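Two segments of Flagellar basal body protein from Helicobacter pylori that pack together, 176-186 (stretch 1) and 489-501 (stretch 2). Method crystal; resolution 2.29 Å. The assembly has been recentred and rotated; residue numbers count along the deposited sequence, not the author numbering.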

# COMPACT_ATOMS: atom_id res chain seq x y z
N PRO A 176 -12.26 35.69 -0.21
CA PRO A 176 -10.90 36.11 0.16
C PRO A 176 -10.02 34.92 0.51
O PRO A 176 -10.44 34.00 1.21
N LEU A 177 -8.78 34.95 0.01
CA LEU A 177 -7.80 33.91 0.29
C LEU A 177 -7.04 34.23 1.56
O LEU A 177 -6.61 35.37 1.77
N GLN A 178 -6.86 33.22 2.41
CA GLN A 178 -6.16 33.38 3.69
C GLN A 178 -5.10 32.29 3.81
O GLN A 178 -5.40 31.14 4.13
N ILE A 179 -3.85 32.66 3.55
CA ILE A 179 -2.74 31.73 3.68
C ILE A 179 -1.77 32.31 4.70
O ILE A 179 -0.88 33.10 4.33
N PRO A 180 -1.91 31.98 5.98
CA PRO A 180 -0.99 32.51 7.00
C PRO A 180 0.44 32.04 6.76
O PRO A 180 0.72 31.19 5.91
N GLN A 181 1.36 32.61 7.54
CA GLN A 181 2.79 32.37 7.38
C GLN A 181 3.25 31.14 8.17
O GLN A 181 3.76 30.18 7.59
N ASP A 182 3.11 31.18 9.50
CA ASP A 182 3.42 30.01 10.31
C ASP A 182 2.37 28.94 10.08
O ASP A 182 1.33 28.92 10.76
N LEU A 183 2.61 28.05 9.12
CA LEU A 183 1.68 26.97 8.81
C LEU A 183 2.36 25.64 9.09
O LEU A 183 3.38 25.32 8.48
N THR A 184 1.80 24.88 10.03
CA THR A 184 2.21 23.49 10.22
C THR A 184 1.25 22.57 9.47
O THR A 184 0.17 22.97 9.04
N TYR A 185 1.68 21.33 9.30
CA TYR A 185 0.87 20.28 8.70
C TYR A 185 0.44 19.33 9.80
O TYR A 185 1.29 18.68 10.41
N GLN A 186 -0.86 19.24 10.06
CA GLN A 186 -1.30 18.37 11.14
C GLN A 186 -1.10 16.92 10.72
O GLN A 186 -1.42 16.55 9.58
N VAL A 489 -2.97 28.27 -9.44
CA VAL A 489 -3.19 27.29 -8.39
C VAL A 489 -2.07 27.38 -7.37
O VAL A 489 -0.88 27.34 -7.73
N ILE A 490 -2.43 27.49 -6.10
CA ILE A 490 -1.50 27.76 -5.01
C ILE A 490 -1.36 26.50 -4.17
O ILE A 490 -2.33 26.06 -3.53
N SER A 491 -0.16 25.94 -4.14
CA SER A 491 0.13 24.76 -3.34
C SER A 491 1.20 25.08 -2.31
O SER A 491 2.07 25.93 -2.53
N LEU A 492 1.15 24.38 -1.19
CA LEU A 492 2.13 24.50 -0.13
C LEU A 492 2.91 23.20 0.01
O LEU A 492 2.32 22.12 0.01
N ALA A 493 4.23 23.30 0.11
CA ALA A 493 5.08 22.16 0.41
C ALA A 493 5.47 22.19 1.89
O ALA A 493 5.57 23.25 2.51
N PHE A 494 5.69 21.00 2.44
CA PHE A 494 6.03 20.85 3.85
C PHE A 494 7.23 19.93 4.00
O PHE A 494 7.70 19.31 3.04
N SER A 495 7.74 19.86 5.23
CA SER A 495 8.94 19.07 5.50
C SER A 495 8.70 17.58 5.27
O SER A 495 9.62 16.86 4.88
N ASN A 496 7.50 17.10 5.53
CA ASN A 496 7.24 15.68 5.32
C ASN A 496 7.12 15.32 3.85
O ASN A 496 6.76 14.18 3.52
N GLY A 497 7.41 16.23 2.93
CA GLY A 497 7.34 15.90 1.52
C GLY A 497 5.95 15.90 0.95
O GLY A 497 5.74 15.31 -0.12
N VAL A 498 4.98 16.52 1.62
CA VAL A 498 3.62 16.64 1.12
C VAL A 498 3.47 18.00 0.45
O VAL A 498 3.88 19.03 1.00
N VAL A 499 2.88 17.99 -0.74
CA VAL A 499 2.59 19.18 -1.52
C VAL A 499 1.11 19.13 -1.88
O VAL A 499 0.69 18.30 -2.69
N GLU A 500 0.32 20.01 -1.28
CA GLU A 500 -1.10 20.04 -1.58
C GLU A 500 -1.51 21.45 -1.95
O GLU A 500 -1.09 22.41 -1.29
N PRO A 501 -2.31 21.61 -3.00
CA PRO A 501 -2.88 22.93 -3.27
C PRO A 501 -3.80 23.35 -2.14
O PRO A 501 -4.36 22.51 -1.43

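A single tyrosine reaches across a hairpin end here: Tyr185, which gives up more surface to the partner stretch than any other residue, touches Phe494 and Asn496 in the turn and Val498 and Glu500 beyond it, every second residue from Phe494 to Glu500. The general principle is that a large ring placed beside a hairpin end can meet side chains from both strands and the turn. The hairpin folds through a type I turn from Phe494 to Gly497, and the Asn496 side chain (chi1 p) accepts at OD1 a hydrogen bond from Val498 N, 3.1 Å away, just past the turn.

Tyr185 adopts the t rotamer. Its CB lies over the face of Phe494 (chi1 m), 4.0 Å from the ring centroid in a CH-pi contact, and the tyrosine ring turns its edge toward the same face, with centroids 5.5 Å apart and planes at 64°. Farther along, Tyr185 CD2 comes within 3.4 Å of Asn496 ND2, an amide nitrogen hydrogen-bonded elsewhere in the structure, while Tyr185 CE1 rests 4.0 Å from CG1 of Val498 (t). At the ring's tip, Tyr185 OH donates a weak hydrogen bond to OE2 of Glu500 (chi1 m), 3.3 Å away and near the ring plane; it is the one hydrogen bond between the stretches, though the OH sits too close to an atom elsewhere in the model, so its place is less sure.

Away from the tyrosine the side chains that meet are apolar. Leu183, its chi1 off the usual wells at -108°, brings CB to 4.5 Å from Phe494 CE1, and its backbone O lies 3.5 Å from the same CE1. Ile179 (m, t) bridges two alternate residues of the strand that point the same way: its CD1 meets CG2 of Ile490 (m, t) at 3.7 Å, and its CG2 meets CD1 of Leu492 (m, t) at 4.1 Å. Leu177 (m, t) extends this row, with CD1 4.3 Å from Ile490 CD1. Strand alternation sets the pattern: Ile490, Leu492 and Phe494 point toward stretch 1, while Ser491, between the first two, points away, as does Val499.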

# COMPACT_ATOMS: atom_id res chain seq x y z
CB PRO A 176 -11.12 37.01 1.37
CG PRO A 176 -12.45 37.57 1.16
CD PRO A 176 -13.25 36.43 0.59
CB LEU A 177 -6.83 33.76 -0.89
CG LEU A 177 -7.56 33.50 -2.21
CD1 LEU A 177 -6.56 33.13 -3.31
CD2 LEU A 177 -8.64 32.41 -2.04
CB GLN A 178 -7.13 33.33 4.86
CG GLN A 178 -6.46 33.62 6.19
CD GLN A 178 -7.33 33.27 7.39
OE1 GLN A 178 -8.33 32.55 7.26
NE2 GLN A 178 -6.95 33.76 8.56
CB ILE A 179 -2.05 31.50 2.33
CG1 ILE A 179 -3.07 31.00 1.29
CG2 ILE A 179 -0.90 30.52 2.47
CD1 ILE A 179 -2.52 30.92 -0.10
CB PRO A 180 -1.54 31.97 8.32
CG PRO A 180 -2.97 31.56 8.01
CD PRO A 180 -2.98 31.15 6.57
CB GLN A 181 3.58 33.61 7.80
CG GLN A 181 5.09 33.48 7.60
CD GLN A 181 5.83 34.79 7.82
OE1 GLN A 181 5.40 35.65 8.60
NE2 GLN A 181 6.95 34.95 7.12
CB ASP A 182 3.52 30.37 11.79
CG ASP A 182 3.60 29.14 12.69
OD1 ASP A 182 4.66 28.49 12.72
OD2 ASP A 182 2.59 28.83 13.36
CB LEU A 183 1.22 27.05 7.35
CG LEU A 183 -0.21 27.51 7.10
CD1 LEU A 183 -1.19 26.37 7.33
CD2 LEU A 183 -0.55 28.65 8.01
CB THR A 184 2.26 23.11 11.71
OG1 THR A 184 0.99 23.35 12.33
CG2 THR A 184 3.37 23.90 12.43
CB TYR A 185 1.66 19.53 7.63
CG TYR A 185 0.83 18.53 6.88
CD1 TYR A 185 0.23 18.88 5.68
CD2 TYR A 185 0.64 17.25 7.36
CE1 TYR A 185 -0.53 17.98 4.98
CE2 TYR A 185 -0.13 16.34 6.67
CZ TYR A 185 -0.72 16.72 5.47
OH TYR A 185 -1.48 15.84 4.76
CB GLN A 186 -2.76 18.62 11.54
CG GLN A 186 -3.02 19.94 12.28
CD GLN A 186 -2.36 20.05 13.66
OE1 GLN A 186 -1.30 19.47 13.91
NE2 GLN A 186 -2.98 20.83 14.54
CB VAL A 489 -3.32 25.89 -9.00
CG1 VAL A 489 -3.45 24.84 -7.89
CG2 VAL A 489 -4.53 25.83 -9.92
CB ILE A 490 -1.99 28.94 -4.15
CG1 ILE A 490 -2.21 30.18 -5.03
CG2 ILE A 490 -1.03 29.20 -2.96
CD1 ILE A 490 -2.74 31.38 -4.27
CB SER A 491 0.59 23.60 -4.21
OG SER A 491 -0.19 23.53 -5.39
CB LEU A 492 1.45 24.88 1.19
CG LEU A 492 0.61 26.16 1.14
CD1 LEU A 492 -0.05 26.47 2.47
CD2 LEU A 492 1.48 27.35 0.70
CB ALA A 493 6.35 22.15 -0.44
CB PHE A 494 4.83 20.34 4.65
CG PHE A 494 3.71 21.34 4.75
CD1 PHE A 494 3.51 22.05 5.92
CD2 PHE A 494 2.86 21.57 3.67
CE1 PHE A 494 2.49 22.98 6.02
CE2 PHE A 494 1.84 22.49 3.76
CZ PHE A 494 1.65 23.19 4.93
CB SER A 495 9.41 19.30 6.92
OG SER A 495 8.29 19.45 7.78
CB ASN A 496 5.97 15.27 6.07
CG ASN A 496 4.78 16.15 5.74
OD1 ASN A 496 4.79 16.87 4.74
ND2 ASN A 496 3.76 16.12 6.60
CB VAL A 498 2.58 16.47 2.24
CG1 VAL A 498 1.21 16.54 1.66
CG2 VAL A 498 2.79 15.16 2.95
CB VAL A 499 3.46 19.28 -2.78
CG1 VAL A 499 2.97 20.40 -3.67
CG2 VAL A 499 4.92 19.48 -2.39
CB GLU A 500 -1.96 19.57 -0.40
CG GLU A 500 -1.56 18.22 0.17
CD GLU A 500 -2.58 17.68 1.17
OE1 GLU A 500 -3.56 18.39 1.47
OE2 GLU A 500 -2.38 16.54 1.63
CB PRO A 501 -3.64 22.72 -4.59
CG PRO A 501 -3.96 21.26 -4.59
CD PRO A 501 -2.81 20.59 -3.92